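Local coordinates for penicillin-binding protein PbpB (Mycobacterium tuberculosis, PDB 6KGH) that cross-links peptidoglycan made from lipid intermediates during mycobacterial cell wall synthesis, using a penicillin-sensitive transpeptidase domain, at residues Q202-Q207 with H535-W540; V224-K229 with T389-T394; Q352-G357 with V407-I412. All blocks are in the same frame, centred on the assembly; numbering follows the deposited sequence.

Contact 1. Residues Q202-Q207 with H535-W540. With CO (cobalt (II) ion), chain B.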
loop_
_atom_site.group_PDB
_atom_site.type_symbol
_atom_site.label_atom_id
_atom_site.label_comp_id
_atom_site.label_asym_id
_atom_site.label_seq_id
_atom_site.Cartn_x
_atom_site.Cartn_y
_atom_site.Cartn_z
ATOM N N GLN A 202 -8.791 -10.759 3.445
ATOM C CA GLN A 202 -7.640 -11.282 2.718
ATOM C C GLN A 202 -8.079 -12.145 1.544
ATOM O O GLN A 202 -7.559 -12.006 0.439
ATOM C CB GLN A 202 -6.735 -12.094 3.648
ATOM C CG GLN A 202 -5.551 -12.762 2.939
ATOM C CD GLN A 202 -4.431 -11.789 2.588
ATOM O OE1 GLN A 202 -4.300 -10.732 3.208
ATOM N NE2 GLN A 202 -3.606 -12.151 1.588
ATOM N N PHE A 203 -9.044 -13.043 1.773
ATOM C CA PHE A 203 -9.463 -13.976 0.735
ATOM C C PHE A 203 -10.081 -13.243 -0.447
ATOM O O PHE A 203 -9.738 -13.507 -1.607
ATOM C CB PHE A 203 -10.443 -15.006 1.308
ATOM C CG PHE A 203 -10.866 -16.055 0.311
ATOM C CD1 PHE A 203 -9.964 -17.005 -0.136
ATOM C CD2 PHE A 203 -12.165 -16.098 -0.170
ATOM C CE1 PHE A 203 -10.341 -17.974 -1.060
ATOM C CE2 PHE A 203 -12.551 -17.063 -1.099
ATOM C CZ PHE A 203 -11.637 -18.001 -1.546
ATOM N N TYR A 204 -10.980 -12.295 -0.179
ATOM C CA TYR A 204 -11.549 -11.530 -1.282
ATOM C C TYR A 204 -10.461 -10.750 -2.021
ATOM O O TYR A 204 -10.371 -10.796 -3.252
ATOM C CB TYR A 204 -12.637 -10.592 -0.762
ATOM C CG TYR A 204 -13.356 -9.857 -1.855
ATOM C CD1 TYR A 204 -14.437 -10.432 -2.510
ATOM C CD2 TYR A 204 -12.966 -8.584 -2.224
ATOM C CE1 TYR A 204 -15.109 -9.748 -3.529
ATOM C CE2 TYR A 204 -13.634 -7.891 -3.223
ATOM C CZ TYR A 204 -14.699 -8.483 -3.879
ATOM O OH TYR A 204 -15.345 -7.791 -4.883
ATOM N N VAL A 205 -9.623 -10.021 -1.280
ATOM C CA VAL A 205 -8.619 -9.171 -1.921
ATOM C C VAL A 205 -7.630 -10.017 -2.721
ATOM O O VAL A 205 -7.281 -9.681 -3.865
ATOM C CB VAL A 205 -7.912 -8.306 -0.859
ATOM C CG1 VAL A 205 -6.628 -7.673 -1.427
ATOM C CG2 VAL A 205 -8.876 -7.209 -0.333
ATOM N N GLN A 206 -7.192 -11.147 -2.152
ATOM C CA GLN A 206 -6.218 -12.001 -2.837
ATOM C C GLN A 206 -6.792 -12.581 -4.127
ATOM O O GLN A 206 -6.096 -12.661 -5.147
ATOM C CB GLN A 206 -5.745 -13.119 -1.891
ATOM C CG GLN A 206 -4.526 -13.909 -2.428
ATOM C CD GLN A 206 -3.908 -14.810 -1.386
ATOM O OE1 GLN A 206 -3.981 -14.533 -0.178
ATOM N NE2 GLN A 206 -3.287 -15.894 -1.838
ATOM N N GLN A 207 -8.065 -12.987 -4.107
ATOM C CA GLN A 207 -8.730 -13.404 -5.337
ATOM C C GLN A 207 -8.792 -12.266 -6.352
ATOM O O GLN A 207 -8.502 -12.461 -7.537
ATOM C CB GLN A 207 -10.141 -13.877 -5.030
ATOM C CG GLN A 207 -10.259 -15.219 -4.368
ATOM C CD GLN A 207 -11.728 -15.569 -4.237
ATOM O OE1 GLN A 207 -12.458 -14.966 -3.428
ATOM N NE2 GLN A 207 -12.190 -16.490 -5.070
ATOM N N HIS A 535 -12.326 0.200 -6.931
ATOM C CA HIS A 535 -13.788 0.200 -6.949
ATOM C C HIS A 535 -14.352 -1.094 -6.367
ATOM O O HIS A 535 -15.197 -1.066 -5.457
ATOM C CB HIS A 535 -14.269 0.404 -8.391
ATOM C CG HIS A 535 -15.753 0.368 -8.542
ATOM N ND1 HIS A 535 -16.551 1.463 -8.295
ATOM C CD2 HIS A 535 -16.591 -0.637 -8.891
ATOM C CE1 HIS A 535 -17.817 1.138 -8.496
ATOM N NE2 HIS A 535 -17.867 -0.130 -8.856
ATOM N N ASN A 536 -13.854 -2.235 -6.858
ATOM C CA ASN A 536 -14.324 -3.544 -6.412
ATOM C C ASN A 536 -14.085 -3.751 -4.927
ATOM O O ASN A 536 -14.985 -4.185 -4.205
ATOM C CB ASN A 536 -13.625 -4.663 -7.193
ATOM C CG ASN A 536 -13.990 -4.675 -8.664
ATOM O OD1 ASN A 536 -14.924 -3.989 -9.096
ATOM N ND2 ASN A 536 -13.281 -5.504 -9.443
ATOM N N ILE A 537 -12.863 -3.488 -4.462
ATOM C CA ILE A 537 -12.513 -3.776 -3.071
ATOM C C ILE A 537 -13.209 -2.806 -2.126
ATOM O O ILE A 537 -13.753 -3.204 -1.091
ATOM C CB ILE A 537 -10.987 -3.734 -2.879
ATOM C CG1 ILE A 537 -10.312 -4.889 -3.643
ATOM C CG2 ILE A 537 -10.622 -3.735 -1.367
ATOM C CD1 ILE A 537 -8.814 -4.759 -3.683
ATOM N N ALA A 538 -13.164 -1.510 -2.448
ATOM C CA ALA A 538 -13.762 -0.512 -1.565
ATOM C C ALA A 538 -15.269 -0.697 -1.481
ATOM O O ALA A 538 -15.844 -0.628 -0.392
ATOM C CB ALA A 538 -13.428 0.898 -2.051
ATOM N N GLY A 539 -15.915 -0.937 -2.622
ATOM C CA GLY A 539 -17.352 -1.143 -2.622
ATOM C C GLY A 539 -17.760 -2.376 -1.849
ATOM O O GLY A 539 -18.769 -2.375 -1.142
ATOM N N TRP A 540 -16.979 -3.445 -1.971
ATOM C CA TRP A 540 -17.265 -4.657 -1.218
ATOM C C TRP A 540 -17.098 -4.424 0.278
ATOM O O TRP A 540 -17.887 -4.930 1.083
ATOM C CB TRP A 540 -16.349 -5.791 -1.702
ATOM C CG TRP A 540 -16.579 -7.085 -0.981
ATOM C CD1 TRP A 540 -17.612 -7.957 -1.174
ATOM C CD2 TRP A 540 -15.762 -7.658 0.041
ATOM N NE1 TRP A 540 -17.491 -9.031 -0.329
ATOM C CE2 TRP A 540 -16.363 -8.876 0.426
ATOM C CE3 TRP A 540 -14.580 -7.261 0.671
ATOM C CZ2 TRP A 540 -15.828 -9.695 1.409
ATOM C CZ3 TRP A 540 -14.039 -8.088 1.642
ATOM C CH2 TRP A 540 -14.667 -9.286 2.006
HETATM CO CO CO B . -19.425 -1.256 -9.999
HETATM O O HOH W 1 -18.014 -3.311 -10.029
HETATM O O HOH W 2 -19.088 -0.301 -11.849
#

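Contact 2. Residues V224-K229 with T389-T394. With NA (sodium ion), chain E.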
loop_
_atom_site.group_PDB
_atom_site.type_symbol
_atom_site.label_atom_id
_atom_site.label_comp_id
_atom_site.label_asym_id
_atom_site.label_seq_id
_atom_site.Cartn_x
_atom_site.Cartn_y
_atom_site.Cartn_z
ATOM N N VAL A 224 -2.769 -3.813 -0.642
ATOM C CA VAL A 224 -2.690 -3.732 0.815
ATOM C C VAL A 224 -3.932 -3.005 1.301
ATOM O O VAL A 224 -4.313 -1.972 0.732
ATOM C CB VAL A 224 -1.423 -2.989 1.289
ATOM C CG1 VAL A 224 -1.498 -2.720 2.807
ATOM C CG2 VAL A 224 -0.152 -3.810 0.959
ATOM N N VAL A 225 -4.575 -3.547 2.327
ATOM C CA VAL A 225 -5.683 -2.880 2.992
ATOM C C VAL A 225 -5.273 -2.624 4.442
ATOM O O VAL A 225 -4.959 -3.568 5.179
ATOM C CB VAL A 225 -6.981 -3.705 2.927
ATOM C CG1 VAL A 225 -8.095 -2.954 3.657
ATOM C CG2 VAL A 225 -7.403 -4.019 1.451
ATOM N N LEU A 226 -5.292 -1.360 4.855
ATOM C CA LEU A 226 -4.999 -0.977 6.230
ATOM C C LEU A 226 -6.258 -0.476 6.916
ATOM O O LEU A 226 -7.119 0.148 6.293
ATOM C CB LEU A 226 -3.941 0.130 6.293
ATOM C CG LEU A 226 -2.587 -0.170 5.669
ATOM C CD1 LEU A 226 -1.699 1.075 5.777
ATOM C CD2 LEU A 226 -1.925 -1.413 6.336
ATOM N N ASP A 227 -6.360 -0.742 8.211
ATOM C CA ASP A 227 -7.341 -0.022 9.004
ATOM C C ASP A 227 -6.958 1.458 9.068
ATOM O O ASP A 227 -5.834 1.805 9.449
ATOM C CB ASP A 227 -7.445 -0.610 10.415
ATOM C CG ASP A 227 -8.523 0.096 11.246
ATOM O OD1 ASP A 227 -8.214 1.126 11.858
ATOM O OD2 ASP A 227 -9.685 -0.345 11.236
ATOM N N ALA A 228 -7.891 2.336 8.690
ATOM C CA ALA A 228 -7.575 3.761 8.606
ATOM C C ALA A 228 -7.104 4.334 9.948
ATOM O O ALA A 228 -6.178 5.148 9.994
ATOM C CB ALA A 228 -8.790 4.533 8.102
ATOM N N LYS A 229 -7.715 3.926 11.055
ATOM C CA LYS A 229 -7.370 4.587 12.312
ATOM C C LYS A 229 -6.108 4.011 12.949
ATOM O O LYS A 229 -5.259 4.768 13.437
ATOM C CB LYS A 229 -8.543 4.506 13.278
ATOM C CG LYS A 229 -9.716 5.427 12.887
ATOM C CD LYS A 229 -11.015 4.998 13.581
ATOM C CE LYS A 229 -12.138 6.005 13.355
ATOM N NZ LYS A 229 -11.811 7.296 14.013
ATOM N N THR A 389 7.874 0.967 -1.155
ATOM C CA THR A 389 7.083 -0.246 -1.208
ATOM C C THR A 389 5.598 0.097 -1.257
ATOM O O THR A 389 5.177 1.222 -0.961
ATOM C CB THR A 389 7.374 -1.133 0.007
ATOM O OG1 THR A 389 6.961 -0.445 1.187
ATOM C CG2 THR A 389 8.871 -1.456 0.107
ATOM N N LEU A 390 4.797 -0.903 -1.626
ATOM C CA LEU A 390 3.347 -0.739 -1.583
ATOM C C LEU A 390 2.877 -0.399 -0.173
ATOM O O LEU A 390 1.930 0.371 0.006
ATOM C CB LEU A 390 2.660 -2.025 -2.076
ATOM C CG LEU A 390 1.129 -1.924 -2.195
ATOM C CD1 LEU A 390 0.743 -0.757 -3.121
ATOM C CD2 LEU A 390 0.505 -3.226 -2.717
ATOM N N LEU A 391 3.497 -1.008 0.841
ATOM C CA LEU A 391 3.087 -0.749 2.219
ATOM C C LEU A 391 3.380 0.695 2.617
ATOM O O LEU A 391 2.532 1.371 3.219
ATOM C CB LEU A 391 3.791 -1.725 3.170
ATOM C CG LEU A 391 3.403 -1.593 4.655
ATOM C CD1 LEU A 391 1.920 -1.884 4.894
ATOM C CD2 LEU A 391 4.265 -2.553 5.457
ATOM N N GLN A 392 4.585 1.180 2.290
ATOM C CA GLN A 392 4.909 2.584 2.540
ATOM C C GLN A 392 3.935 3.505 1.822
ATOM O O GLN A 392 3.492 4.513 2.391
ATOM C CB GLN A 392 6.333 2.896 2.079
ATOM C CG GLN A 392 7.436 2.257 2.897
ATOM C CD GLN A 392 8.807 2.579 2.328
ATOM O OE1 GLN A 392 8.989 2.587 1.113
ATOM N NE2 GLN A 392 9.765 2.886 3.197
ATOM N N MET A 393 3.628 3.197 0.554
ATOM C CA MET A 393 2.684 4.007 -0.216
ATOM C C MET A 393 1.334 4.053 0.478
ATOM O O MET A 393 0.758 5.132 0.687
ATOM C CB MET A 393 2.540 3.434 -1.643
ATOM C CG MET A 393 1.585 4.230 -2.553
ATOM S SD MET A 393 1.191 3.343 -4.081
ATOM C CE MET A 393 -0.326 2.531 -3.665
ATOM N N THR A 394 0.817 2.879 0.857
ATOM C CA THR A 394 -0.468 2.822 1.552
ATOM C C THR A 394 -0.396 3.490 2.924
ATOM O O THR A 394 -1.368 4.120 3.357
ATOM C CB THR A 394 -0.916 1.362 1.670
ATOM O OG1 THR A 394 -0.746 0.729 0.395
ATOM C CG2 THR A 394 -2.381 1.261 2.050
HETATM NA NA NA E . 10.315 5.085 0.705
#

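Contact 3. Residues Q352-G357 with V407-I412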
loop_
_atom_site.group_PDB
_atom_site.type_symbol
_atom_site.label_atom_id
_atom_site.label_comp_id
_atom_site.label_asym_id
_atom_site.label_seq_id
_atom_site.Cartn_x
_atom_site.Cartn_y
_atom_site.Cartn_z
ATOM N N GLN A 352 12.203 4.736 4.963
ATOM C CA GLN A 352 12.427 4.096 6.247
ATOM C C GLN A 352 11.529 2.867 6.319
ATOM O O GLN A 352 10.359 2.923 5.925
ATOM C CB GLN A 352 12.126 5.089 7.425
ATOM C CG GLN A 352 12.638 6.548 7.167
ATOM C CD GLN A 352 11.731 7.675 7.740
ATOM O OE1 GLN A 352 11.595 7.811 8.957
ATOM N NE2 GLN A 352 11.131 8.495 6.852
ATOM N N ARG A 353 12.076 1.749 6.797
ATOM C CA ARG A 353 11.228 0.595 7.068
ATOM C C ARG A 353 10.135 1.002 8.044
ATOM O O ARG A 353 10.358 1.823 8.935
ATOM C CB ARG A 353 12.042 -0.567 7.652
ATOM C CG ARG A 353 12.967 -1.222 6.654
ATOM C CD ARG A 353 13.727 -2.391 7.261
ATOM N NE ARG A 353 14.549 -3.000 6.220
ATOM C CZ ARG A 353 15.805 -2.651 5.959
ATOM N NH1 ARG A 353 16.398 -1.698 6.671
ATOM N NH2 ARG A 353 16.465 -3.251 4.976
ATOM N N THR A 354 8.941 0.438 7.860
ATOM C CA THR A 354 7.844 0.726 8.769
ATOM C C THR A 354 7.999 0.003 10.104
ATOM O O THR A 354 7.388 0.422 11.081
ATOM C CB THR A 354 6.507 0.295 8.161
ATOM O OG1 THR A 354 6.532 -1.130 8.005
ATOM C CG2 THR A 354 6.246 0.950 6.793
ATOM N N GLY A 355 8.760 -1.093 10.155
ATOM C CA GLY A 355 8.739 -1.959 11.322
ATOM C C GLY A 355 7.498 -2.825 11.417
ATOM O O GLY A 355 7.110 -3.230 12.519
ATOM N N VAL A 356 6.871 -3.143 10.283
ATOM C CA VAL A 356 5.584 -3.842 10.287
ATOM C C VAL A 356 5.651 -5.220 10.950
ATOM O O VAL A 356 4.624 -5.732 11.403
ATOM C CB VAL A 356 5.060 -3.965 8.837
ATOM C CG1 VAL A 356 5.994 -4.848 8.013
ATOM C CG2 VAL A 356 3.633 -4.519 8.806
ATOM N N GLY A 357 6.824 -5.843 11.004
ATOM C CA GLY A 357 6.964 -7.162 11.582
ATOM C C GLY A 357 7.019 -8.309 10.589
ATOM O O GLY A 357 6.618 -9.428 10.937
ATOM N N VAL A 407 0.192 6.239 11.653
ATOM C CA VAL A 407 0.454 5.122 12.552
ATOM C C VAL A 407 1.146 4.030 11.734
ATOM O O VAL A 407 0.504 3.399 10.875
ATOM C CB VAL A 407 -0.832 4.598 13.209
ATOM C CG1 VAL A 407 -0.505 3.551 14.288
ATOM C CG2 VAL A 407 -1.669 5.756 13.817
ATOM N N PRO A 408 2.434 3.773 11.958
ATOM C CA PRO A 408 3.144 2.749 11.182
ATOM C C PRO A 408 2.379 1.439 11.199
ATOM O O PRO A 408 1.846 1.027 12.241
ATOM C CB PRO A 408 4.490 2.626 11.914
ATOM C CG PRO A 408 4.680 3.978 12.550
ATOM C CD PRO A 408 3.299 4.379 12.988
ATOM N N PRO A 409 2.237 0.793 10.051
ATOM C CA PRO A 409 1.416 -0.421 9.991
ATOM C C PRO A 409 2.078 -1.558 10.746
ATOM O O PRO A 409 3.303 -1.614 10.857
ATOM C CB PRO A 409 1.329 -0.713 8.489
ATOM C CG PRO A 409 2.511 -0.009 7.905
ATOM C CD PRO A 409 2.755 1.193 8.737
ATOM N N ARG A 410 1.237 -2.445 11.304
ATOM C CA ARG A 410 1.663 -3.633 12.040
ATOM C C ARG A 410 0.810 -4.812 11.598
ATOM O O ARG A 410 -0.392 -4.651 11.363
ATOM C CB ARG A 410 1.504 -3.441 13.581
ATOM C CG ARG A 410 2.423 -2.393 14.187
ATOM C CD ARG A 410 3.849 -2.862 14.089
ATOM N NE ARG A 410 4.832 -1.961 14.692
ATOM C CZ ARG A 410 5.498 -0.996 14.062
ATOM N NH1 ARG A 410 5.308 -0.750 12.763
ATOM N NH2 ARG A 410 6.393 -0.278 14.735
ATOM N N ILE A 411 1.418 -6.003 11.512
ATOM C CA ILE A 411 0.685 -7.211 11.129
ATOM C C ILE A 411 0.581 -8.225 12.264
ATOM O O ILE A 411 -0.261 -9.138 12.186
ATOM C CB ILE A 411 1.284 -7.877 9.866
ATOM C CG1 ILE A 411 0.261 -8.821 9.215
ATOM C CG2 ILE A 411 2.578 -8.651 10.181
ATOM C CD1 ILE A 411 0.496 -9.024 7.720
ATOM N N ILE A 412 1.361 -8.079 13.326
ATOM C CA ILE A 412 1.272 -8.960 14.480
ATOM C C ILE A 412 0.387 -8.284 15.521
ATOM O O ILE A 412 0.760 -7.256 16.089
ATOM C CB ILE A 412 2.658 -9.286 15.037
ATOM C CG1 ILE A 412 3.470 -10.018 13.955
ATOM C CG2 ILE A 412 2.502 -10.189 16.228
ATOM C CD1 ILE A 412 4.940 -10.116 14.242
HETATM O O HOH W 3 3.539 -6.346 13.765
#

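Contact 1. Residues Q202-Q207 with H535-W540
Y204 lays its ring flat over the indole of W540, in a face-to-face stack that joins helices 199-216 and 531-544, the N- and C-terminal helices of the transpeptidase fold, side by side on one face of its antiparallel sheet. The ring centroid sits 3.8 Å from that of the five-membered ring of W540, with the planes only 8° apart, and CB of Y204 rests over the neighbouring six-membered ring in a CH-pi contact. Both side chains leave their helices with CG anti to the backbone N (chi1 -175° in Y204 and -180° in W540) and run past one another head to tail. The two segments run nearly antiparallel with their axes 10.6 Å apart, and broad flat rings suit the partly exposed side of this gap, where they give a large apolar overlap. I537 comes to the edge of the tyrosine ring with its CA. Nearer the sheet the filling is aliphatic: V205 and I537 meet roughly perpendicular, CG2 to CG2 at 4.0 Å, above A223, V225 and I511 of the strands. H535 takes no part in this packing; its NE2 binds a cobalt ion at 2.2 Å, which two waters also coordinate.

Contact 2. Residues V224-K229 with T389-T394
In the core of the transpeptidase domain, the start of helix 390-401 packs against strand 221-227 of the antiparallel sheet, the helix and strand segments meeting at 40° with their axes 8.9 Å apart. The strand alternates: V224 and L226 point toward the helix, while V225 between them points away. V224 divides its branches, sending CG2 to CD2 of L390 at 3.8 Å and CG1 to CD1 of L391 at 4.1 Å. That same leucine methyl also meets CD2 of L226, so L391 bridges both strand residues. One helical turn on from L390, T394 lies over the strand and sets its CG2 3.8 Å from CD1 of L226. Its chi1 of -47° puts OG1 beside its own backbone N and aims it back along the helix, where the hydroxyl donates to O of L390 at 2.7 Å. This carbonyl also accepts from N of T394, the two donors arriving from opposite faces of its plane. Threonine suits position 394, since its methyl faces the strand while its hydroxyl is satisfied within the helix. The helix begins in a capping box: OG1 of T389 accepts from N of Q392, and OE1 of Q392 accepts from N of T389 while also binding a sodium ion. With no hydrogen bond passing between the segments, shape and burial of apolar surface probably hold them together.

Contact 3. Residues Q352-G357 with V407-I412
The guanidinium of R410 carries O of G355 over one face, 3.0 Å above its plane, and meets O of T354 near its edge. Only the second is a hydrogen bond: NH1 donates to O of T354 at 2.9 Å, and also to O of P409 in its own segment, which lies in the guanidinium plane. Two irregular loops of the transpeptidase domain are thus paired side by side, running nearly parallel, by an arginine whose chain bends at chi2 (-67°) to fold back toward them. Arginine suits the place because one planar end can serve several backbone carbonyls. Farther along, N of I411 donates to O of V356, in the plane of that carbonyl, and CA of V356 makes a CA-H...O contact with O of P409 at 3.2 Å. P409 lies crosswise to T354, CD against CB at 3.9 Å, while OG1 of T354 is hydrogen-bonded to OE2 of E361. G355 and G357 adopt positive phi, which glycine accommodates readily, and the missing side chain at G357 leaves room for CD1 of I412. A water bridges the two segments, donating to O of V356 at 2.7 Å and accepting from N of I412 at 2.8 Å.

How the contacts relate
Contacts 1 and 2 lie on the two faces of strand 221-227, their centres about 14 Å apart: V225 points away from helix 390-401 and brings its CG2 to within 3.9 Å of CG2 of V205. Contact 3 lies on the far side of contact 2, about 10 Å from it between centres, and L391 of contact 2 reaches into contact 3, its CD1 packing 3.6 Å from CG of P409. They are also joined where NE2 of Q392 probably bonds to O of Q352, and the sodium bound by Q392 lies about 8 Å from the side chain of T354. Contacts 1 and 3 do not touch, their nearest atoms staying about 7 Å apart. All three lie away from S269, the probable acyl-ester nucleophile.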